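Local atomic coordinates of manganese lipoxygenase (Gaeumannomyces graminis, PDB entry 5FX8), a protein that uses a catalytic manganese ion to oxygenate linoleic and alpha-linolenic acids to 11S- and 13R-hydroperoxy fatty acids. Residues Thr118-Ile122 with Glu526-Val530; Leu283-Met288 with Trp343-Leu349. All coordinates share one frame. Residue numbers count along the deposited sequence, not the author numbering.

Contact 1: Thr118-Ile122 with Glu526-Val530. With NAG (2-acetamido-2-deoxy-beta-D-glucopyranose), chain K.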
loop_
_atom_site.group_PDB
_atom_site.type_symbol
_atom_site.label_atom_id
_atom_site.label_comp_id
_atom_site.label_asym_id
_atom_site.label_seq_id
_atom_site.Cartn_x
_atom_site.Cartn_y
_atom_site.Cartn_z
ATOM N N THR A 118 15.652 12.252 -8.322
ATOM C CA THR A 118 15.285 11.850 -9.671
ATOM C C THR A 118 15.184 13.057 -10.591
ATOM O O THR A 118 15.684 13.036 -11.722
ATOM C CB THR A 118 13.958 11.095 -9.632
ATOM O OG1 THR A 118 14.066 9.981 -8.739
ATOM C CG2 THR A 118 13.581 10.617 -11.005
ATOM N N PHE A 119 14.521 14.116 -10.124
ATOM C CA PHE A 119 14.333 15.287 -10.973
ATOM C C PHE A 119 15.658 15.978 -11.252
ATOM O O PHE A 119 15.884 16.475 -12.361
ATOM C CB PHE A 119 13.349 16.257 -10.322
ATOM C CG PHE A 119 12.940 17.410 -11.205
ATOM C CD1 PHE A 119 12.309 17.191 -12.421
ATOM C CD2 PHE A 119 13.150 18.722 -10.796
ATOM C CE1 PHE A 119 11.913 18.252 -13.206
ATOM C CE2 PHE A 119 12.751 19.769 -11.577
ATOM C CZ PHE A 119 12.133 19.532 -12.784
ATOM N N ALA A 120 16.540 16.033 -10.258
ATOM C CA ALA A 120 17.843 16.618 -10.518
ATOM C C ALA A 120 18.571 15.843 -11.607
ATOM O O ALA A 120 19.154 16.438 -12.515
ATOM C CB ALA A 120 18.657 16.673 -9.232
ATOM N N ASP A 121 18.492 14.516 -11.569
ATOM C CA ASP A 121 19.138 13.700 -12.590
ATOM C C ASP A 121 18.539 13.935 -13.977
ATOM O O ASP A 121 19.264 14.184 -14.949
ATOM C CB ASP A 121 19.031 12.237 -12.191
ATOM C CG ASP A 121 19.730 11.324 -13.153
ATOM O OD1 ASP A 121 20.971 11.234 -13.083
ATOM O OD2 ASP A 121 19.040 10.687 -13.975
ATOM N N ILE A 122 17.218 13.845 -14.093
ATOM C CA ILE A 122 16.582 14.041 -15.391
ATOM C C ILE A 122 16.926 15.412 -15.941
ATOM O O ILE A 122 17.358 15.553 -17.092
ATOM C CB ILE A 122 15.065 13.851 -15.272
ATOM C CG1 ILE A 122 14.751 12.417 -14.866
ATOM C CG2 ILE A 122 14.403 14.162 -16.548
ATOM C CD1 ILE A 122 13.286 12.147 -14.821
ATOM N N GLU A 526 8.857 16.544 -17.467
ATOM C CA GLU A 526 9.757 15.941 -16.490
ATOM C C GLU A 526 9.247 16.112 -15.064
ATOM O O GLU A 526 9.242 15.164 -14.278
ATOM C CB GLU A 526 11.151 16.544 -16.637
ATOM C CG GLU A 526 11.810 16.287 -17.986
ATOM C CD GLU A 526 11.251 17.123 -19.130
ATOM O OE1 GLU A 526 10.397 18.008 -18.905
ATOM O OE2 GLU A 526 11.672 16.881 -20.276
ATOM N N ARG A 527 8.821 17.320 -14.714
ATOM C CA ARG A 527 8.365 17.586 -13.359
ATOM C C ARG A 527 7.078 16.828 -13.060
ATOM O O ARG A 527 6.902 16.266 -11.970
ATOM C CB ARG A 527 8.169 19.088 -13.188
ATOM C CG ARG A 527 7.427 19.468 -11.953
ATOM C CD ARG A 527 8.336 20.104 -10.973
ATOM N NE ARG A 527 8.785 21.389 -11.480
ATOM C CZ ARG A 527 9.555 22.230 -10.804
ATOM N NH1 ARG A 527 9.968 21.922 -9.582
ATOM N NH2 ARG A 527 9.907 23.381 -11.352
ATOM N N GLN A 528 6.172 16.797 -14.029
ATOM C CA GLN A 528 4.902 16.138 -13.831
ATOM C C GLN A 528 5.084 14.635 -13.718
ATOM O O GLN A 528 4.397 13.985 -12.924
ATOM C CB GLN A 528 3.964 16.507 -14.975
ATOM C CG GLN A 528 3.760 17.986 -15.097
ATOM C CD GLN A 528 3.083 18.418 -16.367
ATOM O OE1 GLN A 528 3.333 17.885 -17.444
ATOM N NE2 GLN A 528 2.219 19.407 -16.249
ATOM N N ALA A 529 6.022 14.080 -14.493
ATOM C CA ALA A 529 6.319 12.657 -14.465
ATOM C C ALA A 529 6.941 12.252 -13.142
ATOM O O ALA A 529 6.581 11.218 -12.564
ATOM C CB ALA A 529 7.256 12.305 -15.610
ATOM N N VAL A 530 7.889 13.049 -12.656
ATOM C CA VAL A 530 8.444 12.797 -11.333
ATOM C C VAL A 530 7.357 12.898 -10.283
ATOM O O VAL A 530 7.385 12.192 -9.272
ATOM C CB VAL A 530 9.609 13.764 -11.051
ATOM C CG1 VAL A 530 10.127 13.591 -9.672
ATOM C CG2 VAL A 530 10.714 13.492 -12.007
HETATM C C1 NAG K . 10.997 17.781 -3.516
HETATM C C2 NAG K . 9.849 17.583 -4.471
HETATM C C3 NAG K . 8.740 18.577 -4.168
HETATM C C4 NAG K . 8.323 18.443 -2.717
HETATM C C5 NAG K . 9.541 18.640 -1.846
HETATM C C6 NAG K . 9.262 18.437 -0.387
HETATM C C7 NAG K . 9.952 16.938 -6.833
HETATM C C8 NAG K . 10.571 17.226 -8.157
HETATM N N2 NAG K . 10.322 17.733 -5.831
HETATM O O3 NAG K . 7.609 18.295 -4.971
HETATM O O4 NAG K . 7.323 19.401 -2.404
HETATM O O5 NAG K . 10.539 17.679 -2.200
HETATM O O6 NAG K . 10.481 18.552 0.329
HETATM O O7 NAG K . 9.143 16.046 -6.681
#
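A sugar methyl touches both helices of this pair: the acetamido methyl C8 of N-acetylglucosamine lies 3.7 Å from Phe119 CB and 4.0 Å from Val530 CG1. Asn116, a glycosylation site, lies among this sugar's neighbours, and Tyr112 OH of the second subunit hydrogen-bonds to the sugar. Phe119 suits the gap because, although its CA-to-CB bond points sideways, its long side chain brings the ring across, with CE1 3.6 Å from Arg527 N and CD1 4.0 Å from Val530 CG2. Phe119 CZ lies over one face of the Arg527 guanidinium. One turn on, branched Ile122 points its CA-to-CB bond toward the other helix: its CD1 is 4.0 Å from Val530 CG2, and its CG2 meets the aliphatic Glu526 CG at 3.6 Å. No hydrogen bond crosses the pair; Glu526 OE2 instead accepts one from Phe128 N. The axes of the two short segments approach to 10.0 Å, with N-to-C directions 150° apart, a near-antiparallel pair of packed helices in the largely helical lipoxygenase fold.

Contact 2: Leu283-Met288 with Trp343-Leu349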
loop_
_atom_site.group_PDB
_atom_site.type_symbol
_atom_site.label_atom_id
_atom_site.label_comp_id
_atom_site.label_asym_id
_atom_site.label_seq_id
_atom_site.Cartn_x
_atom_site.Cartn_y
_atom_site.Cartn_z
ATOM N N LEU A 283 -6.308 3.263 -15.378
ATOM C CA LEU A 283 -5.766 3.742 -14.111
ATOM C C LEU A 283 -6.832 4.467 -13.299
ATOM O O LEU A 283 -6.973 4.244 -12.086
ATOM C CB LEU A 283 -4.562 4.648 -14.361
ATOM C CG LEU A 283 -3.738 5.017 -13.117
ATOM C CD1 LEU A 283 -3.354 3.820 -12.216
ATOM C CD2 LEU A 283 -2.495 5.759 -13.541
ATOM N N PHE A 284 -7.592 5.347 -13.947
ATOM C CA PHE A 284 -8.695 5.974 -13.242
ATOM C C PHE A 284 -9.614 4.923 -12.645
ATOM O O PHE A 284 -10.037 5.038 -11.488
ATOM C CB PHE A 284 -9.451 6.871 -14.202
ATOM C CG PHE A 284 -10.698 7.459 -13.639
ATOM C CD1 PHE A 284 -11.914 6.801 -13.761
ATOM C CD2 PHE A 284 -10.667 8.693 -13.032
ATOM C CE1 PHE A 284 -13.045 7.355 -13.261
ATOM C CE2 PHE A 284 -11.792 9.249 -12.541
ATOM C CZ PHE A 284 -12.984 8.594 -12.647
ATOM N N TYR A 285 -9.934 3.889 -13.434
ATOM C CA TYR A 285 -10.863 2.865 -12.974
ATOM C C TYR A 285 -10.332 2.153 -11.743
ATOM O O TYR A 285 -11.045 1.981 -10.757
ATOM C CB TYR A 285 -11.140 1.849 -14.078
ATOM C CG TYR A 285 -11.987 0.679 -13.612
ATOM C CD1 TYR A 285 -11.404 -0.455 -13.057
ATOM C CD2 TYR A 285 -13.366 0.710 -13.721
ATOM C CE1 TYR A 285 -12.165 -1.498 -12.621
ATOM C CE2 TYR A 285 -14.131 -0.337 -13.300
ATOM C CZ TYR A 285 -13.523 -1.437 -12.750
ATOM O OH TYR A 285 -14.276 -2.498 -12.324
ATOM N N SER A 286 -9.091 1.685 -11.801
ATOM C CA SER A 286 -8.586 0.842 -10.734
ATOM C C SER A 286 -8.480 1.643 -9.455
ATOM O O SER A 286 -8.869 1.181 -8.367
ATOM C CB SER A 286 -7.240 0.253 -11.135
ATOM O OG SER A 286 -6.199 1.182 -10.967
ATOM N N GLN A 287 -8.010 2.879 -9.579
ATOM C CA GLN A 287 -7.876 3.684 -8.384
ATOM C C GLN A 287 -9.231 4.001 -7.781
ATOM O O GLN A 287 -9.353 4.123 -6.564
ATOM C CB GLN A 287 -7.077 4.950 -8.678
ATOM C CG GLN A 287 -5.617 4.652 -8.981
ATOM C CD GLN A 287 -5.074 3.450 -8.190
ATOM O OE1 GLN A 287 -4.917 3.521 -6.979
ATOM N NE2 GLN A 287 -4.799 2.344 -8.887
ATOM N N MET A 288 -10.271 4.115 -8.589
ATOM C CA MET A 288 -11.486 4.600 -7.959
ATOM C C MET A 288 -12.456 3.484 -7.649
ATOM O O MET A 288 -13.269 3.596 -6.729
ATOM C CB MET A 288 -12.117 5.673 -8.835
ATOM C CG MET A 288 -11.317 6.950 -8.821
ATOM S SD MET A 288 -10.977 7.482 -7.141
ATOM C CE MET A 288 -9.270 7.252 -7.024
ATOM N N TRP A 343 -4.781 14.088 -5.891
ATOM C CA TRP A 343 -5.464 13.622 -7.083
ATOM C C TRP A 343 -5.517 14.730 -8.116
ATOM O O TRP A 343 -5.037 14.558 -9.240
ATOM C CB TRP A 343 -6.866 13.098 -6.764
ATOM C CG TRP A 343 -7.600 12.620 -8.009
ATOM C CD1 TRP A 343 -8.354 13.377 -8.839
ATOM C CD2 TRP A 343 -7.626 11.291 -8.558
ATOM N NE1 TRP A 343 -8.842 12.625 -9.876
ATOM C CE2 TRP A 343 -8.415 11.337 -9.726
ATOM C CE3 TRP A 343 -7.074 10.063 -8.170
ATOM C CZ2 TRP A 343 -8.670 10.207 -10.510
ATOM C CZ3 TRP A 343 -7.310 8.945 -8.962
ATOM C CH2 TRP A 343 -8.114 9.022 -10.108
ATOM N N ASP A 344 -6.055 15.897 -7.731
ATOM C CA ASP A 344 -6.167 17.022 -8.662
ATOM C C ASP A 344 -4.818 17.378 -9.254
ATOM O O ASP A 344 -4.714 17.632 -10.452
ATOM C CB ASP A 344 -6.768 18.253 -7.969
ATOM C CG ASP A 344 -8.277 18.204 -7.883
ATOM O OD1 ASP A 344 -8.914 17.487 -8.688
ATOM O OD2 ASP A 344 -8.830 18.899 -7.007
ATOM N N GLN A 345 -3.774 17.367 -8.425
ATOM C CA GLN A 345 -2.432 17.694 -8.882
ATOM C C GLN A 345 -1.961 16.761 -9.988
ATOM O O GLN A 345 -1.202 17.183 -10.855
ATOM C CB GLN A 345 -1.442 17.631 -7.726
ATOM C CG GLN A 345 -1.604 18.637 -6.635
ATOM C CD GLN A 345 -0.748 18.288 -5.407
ATOM O OE1 GLN A 345 0.272 17.599 -5.524
ATOM N NE2 GLN A 345 -1.178 18.742 -4.221
ATOM N N ASN A 346 -2.347 15.477 -9.952
ATOM C CA ASN A 346 -1.703 14.520 -10.844
ATOM C C ASN A 346 -2.603 13.874 -11.883
ATOM O O ASN A 346 -2.116 13.486 -12.937
ATOM C CB ASN A 346 -1.046 13.412 -10.031
ATOM C CG ASN A 346 0.052 13.918 -9.175
ATOM O OD1 ASN A 346 1.166 14.069 -9.629
ATOM N ND2 ASN A 346 -0.253 14.197 -7.924
ATOM N N PHE A 347 -3.878 13.718 -11.627
ATOM C CA PHE A 347 -4.707 12.980 -12.556
ATOM C C PHE A 347 -5.476 13.921 -13.472
ATOM O O PHE A 347 -5.634 15.117 -13.198
ATOM C CB PHE A 347 -5.674 12.078 -11.805
ATOM C CG PHE A 347 -5.023 10.892 -11.152
ATOM C CD1 PHE A 347 -4.257 11.036 -10.011
ATOM C CD2 PHE A 347 -5.213 9.626 -11.661
ATOM C CE1 PHE A 347 -3.686 9.944 -9.422
ATOM C CE2 PHE A 347 -4.657 8.531 -11.066
ATOM C CZ PHE A 347 -3.892 8.683 -9.950
ATOM N N GLY A 348 -5.946 13.343 -14.582
ATOM C CA GLY A 348 -6.677 13.997 -15.635
ATOM C C GLY A 348 -8.054 14.471 -15.244
ATOM O O GLY A 348 -8.375 15.637 -15.446
ATOM N N LEU A 349 -8.859 13.601 -14.679
ATOM C CA LEU A 349 -10.191 13.939 -14.212
ATOM C C LEU A 349 -10.149 14.552 -12.813
ATOM O O LEU A 349 -9.342 14.144 -11.971
ATOM C CB LEU A 349 -11.072 12.700 -14.194
ATOM C CG LEU A 349 -11.285 12.020 -15.538
ATOM C CD1 LEU A 349 -12.440 11.089 -15.440
ATOM C CD2 LEU A 349 -11.545 13.016 -16.632
#
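Aromatic contacts dominate. The Phe284 ring and the six-membered ring of Trp343 meet obliquely, centroids 5.9 Å apart and planes at 64°, with Phe284 CD2 3.6 Å from Trp343 CZ2. Met288 makes a Met-aromatic contact: its SD sits 4.7 Å from the centroid of that Trp343 ring, and its flexible chain brings CE to 3.2 Å from Trp343 CZ3. Leu349 adds a CH-pi contact, its CD1 3.9 Å from the Phe284 ring centroid, over the face. Leu283 CG likewise lies 4.2 Å from Phe347 CE2. No hydrogen bond crosses at these buried sites, so leucine methyls against flat rings suit them. Trp343 NE1 donates to Leu349 O at 2.6 Å, which satisfies the buried indole and ties the helix to the loop beginning at Phe347. Gln287 offers only its aliphatic part, CB 4.0 Å from Trp343 CZ3; its NE2 bonds to Met481 O and its OE1 weakly to Asn482, a manganese ligand. The contact joins helix 268-305, carrying manganese ligands His290 and His294, to the last turn of helix 342-346 and the loop after it, while helix 351-363 packs on Met288 and Trp343, helix 485-490 on Leu283 and Gln287, and helix 526-539 on Phe347.

Overall arrangement
Contact 1 is peripheral and partly buried, its centre about 27 Å from the chain's centre; contact 2 is core, about 14 Å from it, and all its touching residues are buried. Their centres are about 20 Å apart, on the same side of the chain's centre, without direct touch. Helix 526-539 relates them: its first turn is one side of contact 1, and its Leu535 packs on Phe347 of contact 2. Chemistry follows depth. Near the surface, apolar side chains mix with the aliphatic parts of charged ones and with a glycan, whereas the core pairs aromatic rings with sulfur and methyl groups beside the manganese site. Arg527 of contact 1 also packs on Ala105 of the second subunit.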